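Side-chain contact in RNA-binding protein RO60 (Deinococcus radiodurans, PDB 2NVO), which binds several small RNAs that accumulate during recovery from ultraviolet irradiation and contributes to the resistance of the bacterium to that irradiation: residues A158-T163 / A170-K175. Residues are numbered along the deposited sequence; the frame is centred on the assembly and turned at random.
Sequences ANVYET and ALWAVK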
ATOM      1  N   ALA A 158     -11.663  19.375  17.931  1.00 17.57           N
ATOM      2  CA  ALA A 158     -12.174  18.862  19.203  1.00 20.68           C
ATOM      3  C   ALA A 158     -13.161  17.721  18.975  1.00 19.05           C
ATOM      4  O   ALA A 158     -13.162  16.733  19.704  1.00 20.66           O
ATOM      5  CB  ALA A 158     -12.834  19.980  20.025  1.00 24.55           C
ATOM      6  N   ASN A 159     -14.006  17.859  17.962  1.00 21.66           N
ATOM      7  CA  ASN A 159     -15.003  16.831  17.672  1.00 20.49           C
ATOM      8  C   ASN A 159     -14.353  15.479  17.373  1.00 20.98           C
ATOM      9  O   ASN A 159     -14.896  14.422  17.708  1.00 20.52           O
ATOM     10  CB  ASN A 159     -15.914  17.275  16.538  1.00 23.33           C
ATOM     11  CG  ASN A 159     -17.015  16.273  16.243  1.00 25.95           C
ATOM     12  OD1 ASN A 159     -17.739  15.819  17.143  1.00 25.38           O
ATOM     13  ND2 ASN A 159     -17.146  15.920  14.976  1.00 21.32           N
ATOM     14  N   VAL A 160     -13.164  15.515  16.780  1.00 19.80           N
ATOM     15  CA  VAL A 160     -12.420  14.297  16.511  1.00 19.13           C
ATOM     16  C   VAL A 160     -12.118  13.530  17.796  1.00 17.86           C
ATOM     17  O   VAL A 160     -12.331  12.320  17.861  1.00 21.96           O
ATOM     18  CB  VAL A 160     -11.105  14.579  15.738  1.00 16.40           C
ATOM     19  CG1 VAL A 160     -10.280  13.308  15.625  1.00 18.89           C
ATOM     20  CG2 VAL A 160     -11.424  15.119  14.366  1.00 14.66           C
ATOM     21  N   TYR A 161     -11.632  14.232  18.817  1.00 17.18           N
ATOM     22  CA  TYR A 161     -11.289  13.587  20.083  1.00 17.98           C
ATOM     23  C   TYR A 161     -12.525  13.209  20.895  1.00 20.24           C
ATOM     24  O   TYR A 161     -12.552  12.177  21.561  1.00 18.90           O
ATOM     25  CB  TYR A 161     -10.380  14.488  20.916  1.00 18.95           C
ATOM     26  CG  TYR A 161      -9.037  14.749  20.267  1.00 18.67           C
ATOM     27  CD1 TYR A 161      -8.034  13.785  20.287  1.00 20.21           C
ATOM     28  CD2 TYR A 161      -8.776  15.960  19.639  1.00 20.17           C
ATOM     29  CE1 TYR A 161      -6.789  14.030  19.694  1.00 16.35           C
ATOM     30  CE2 TYR A 161      -7.553  16.212  19.045  1.00 18.58           C
ATOM     31  CZ  TYR A 161      -6.568  15.241  19.069  1.00 18.76           C
ATOM     32  OH  TYR A 161      -5.349  15.497  18.479  1.00 19.16           O
ATOM     33  N   GLU A 162     -13.549  14.048  20.830  1.00 22.88           N
ATOM     34  CA  GLU A 162     -14.770  13.814  21.605  1.00 22.41           C
ATOM     35  C   GLU A 162     -15.593  12.648  21.057  1.00 26.32           C
ATOM     36  O   GLU A 162     -16.458  12.099  21.754  1.00 22.91           O
ATOM     37  CB  GLU A 162     -15.601  15.094  21.658  1.00 21.25           C
ATOM     38  CG  GLU A 162     -14.962  16.178  22.512  1.00 22.82           C
ATOM     39  CD  GLU A 162     -15.589  17.531  22.296  1.00 24.69           C
ATOM     40  OE1 GLU A 162     -16.471  17.630  21.420  1.00 26.27           O
ATOM     41  OE2 GLU A 162     -15.201  18.496  22.999  1.00 23.88           O
ATOM     42  N   THR A 163     -15.317  12.268  19.813  1.00 24.58           N
ATOM     43  CA  THR A 163     -16.045  11.185  19.151  1.00 26.55           C
ATOM     44  C   THR A 163     -15.367   9.824  19.351  1.00 28.27           C
ATOM     45  O   THR A 163     -15.976   8.773  19.152  1.00 26.90           O
ATOM     46  CB  THR A 163     -16.189  11.474  17.643  1.00 26.26           C
ATOM     47  OG1 THR A 163     -17.037  12.610  17.455  1.00 28.21           O
ATOM     48  CG2 THR A 163     -16.780  10.286  16.908  1.00 31.45           C
ATOM     49  N   ALA A 170      -6.677   5.856  24.006  1.00 29.01           N
ATOM     50  CA  ALA A 170      -5.538   5.287  24.718  1.00 30.36           C
ATOM     51  C   ALA A 170      -4.492   4.829  23.717  1.00 28.17           C
ATOM     52  O   ALA A 170      -3.288   4.992  23.935  1.00 28.55           O
ATOM     53  CB  ALA A 170      -5.980   4.123  25.598  1.00 30.15           C
ATOM     54  N   LEU A 171      -4.975   4.258  22.617  1.00 28.62           N
ATOM     55  CA  LEU A 171      -4.124   3.802  21.530  1.00 28.25           C
ATOM     56  C   LEU A 171      -3.351   4.971  20.934  1.00 27.34           C
ATOM     57  O   LEU A 171      -2.136   4.885  20.729  1.00 24.28           O
ATOM     58  CB  LEU A 171      -4.970   3.122  20.449  1.00 30.15           C
ATOM     59  CG  LEU A 171      -4.229   2.691  19.178  1.00 35.20           C
ATOM     60  CD1 LEU A 171      -3.241   1.576  19.486  1.00 29.85           C
ATOM     61  CD2 LEU A 171      -5.203   2.265  18.079  1.00 34.33           C
ATOM     62  N   TRP A 172      -4.060   6.063  20.657  1.00 26.95           N
ATOM     63  CA  TRP A 172      -3.428   7.273  20.132  1.00 26.78           C
ATOM     64  C   TRP A 172      -2.410   7.794  21.132  1.00 27.35           C
ATOM     65  O   TRP A 172      -1.358   8.301  20.742  1.00 25.06           O
ATOM     66  CB  TRP A 172      -4.464   8.362  19.844  1.00 25.64           C
ATOM     67  CG  TRP A 172      -5.309   8.111  18.621  1.00 22.75           C
ATOM     68  CD1 TRP A 172      -5.556   6.907  18.021  1.00 24.18           C
ATOM     69  CD2 TRP A 172      -6.041   9.089  17.871  1.00 21.22           C
ATOM     70  NE1 TRP A 172      -6.382   7.077  16.936  1.00 20.88           N
ATOM     71  CE2 TRP A 172      -6.700   8.408  16.826  1.00 19.20           C
ATOM     72  CE3 TRP A 172      -6.207  10.475  17.984  1.00 20.63           C
ATOM     73  CZ2 TRP A 172      -7.510   9.063  15.900  1.00 21.40           C
ATOM     74  CZ3 TRP A 172      -7.019  11.126  17.067  1.00 16.54           C
ATOM     75  CH2 TRP A 172      -7.651  10.423  16.032  1.00 21.64           C
ATOM     76  N   ALA A 173      -2.713   7.649  22.421  1.00 24.85           N
ATOM     77  CA  ALA A 173      -1.841   8.176  23.472  1.00 26.72           C
ATOM     78  C   ALA A 173      -0.480   7.483  23.521  1.00 25.04           C
ATOM     79  O   ALA A 173       0.505   8.073  23.972  1.00 26.52           O
ATOM     80  CB  ALA A 173      -2.522   8.093  24.834  1.00 25.99           C
ATOM     81  N   VAL A 174      -0.428   6.233  23.066  1.00 25.90           N
ATOM     82  CA  VAL A 174       0.797   5.447  23.172  1.00 28.32           C
ATOM     83  C   VAL A 174       1.455   5.208  21.815  1.00 27.76           C
ATOM     84  O   VAL A 174       2.647   4.936  21.732  1.00 29.97           O
ATOM     85  CB  VAL A 174       0.542   4.082  23.852  1.00 29.53           C
ATOM     86  CG1 VAL A 174      -0.010   4.277  25.253  1.00 34.89           C
ATOM     87  CG2 VAL A 174      -0.407   3.241  23.024  1.00 27.70           C
ATOM     88  N   LYS A 175       0.676   5.313  20.752  1.00 26.35           N
ATOM     89  CA  LYS A 175       1.158   4.933  19.434  1.00 30.04           C
ATOM     90  C   LYS A 175       1.239   6.104  18.447  1.00 30.33           C
ATOM     91  O   LYS A 175       2.143   6.148  17.608  1.00 29.37           O
ATOM     92  CB  LYS A 175       0.307   3.785  18.871  1.00 29.10           C
ATOM     93  CG  LYS A 175       0.394   3.608  17.362  1.00 32.30           C
ATOM     94  CD  LYS A 175      -0.688   2.656  16.859  1.00 35.14           C
ATOM     95  CE  LYS A 175      -0.098   1.421  16.212  1.00 39.31           C
ATOM     96  NZ  LYS A 175       0.354   1.730  14.828  1.00 41.59           N
TER
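Trp172 reaches across from segment 170-175 with the six-membered half of its indole and brings its CZ3-CH2 corner against Val160 and Tyr161, two consecutive residues of segment 158-163. Its CZ3 lies 3.9 Å from CE1 of Tyr161, which sits at the rim of the indole, near its plane. The two ring planes are turned 79° apart, with centroids 6.0 Å from each other, and Trp172 comes to the phenol obliquely. Val160 meets the neighbouring corner of the indole: its CG1 comes to 3.9 Å from CH2 of Trp172. That methyl is carried there by a chi1 of 173°, which sets CG1 anti to the backbone nitrogen, and the two side chains cross at about a right angle. The nearest CA atoms, those of Tyr161 and Trp172, are 10.1 Å apart, a gap bridged by the indole and the phenol reaching in from the two helices. Leu136 of helix 133-143 touches all three side chains, while helices 184-191 and 198-209 add contacts to both aromatic residues; Tyr176 also meets the indole edge-to-face. The contact thus joins successive helices 151-163 and 166-175 within the helical-repeat TROVE horseshoe, away from the metal site. With apolar carbons alone meeting across it and all three residues buried, the junction rests on van der Waals and hydrophobic contact, without polar pairing between the segments.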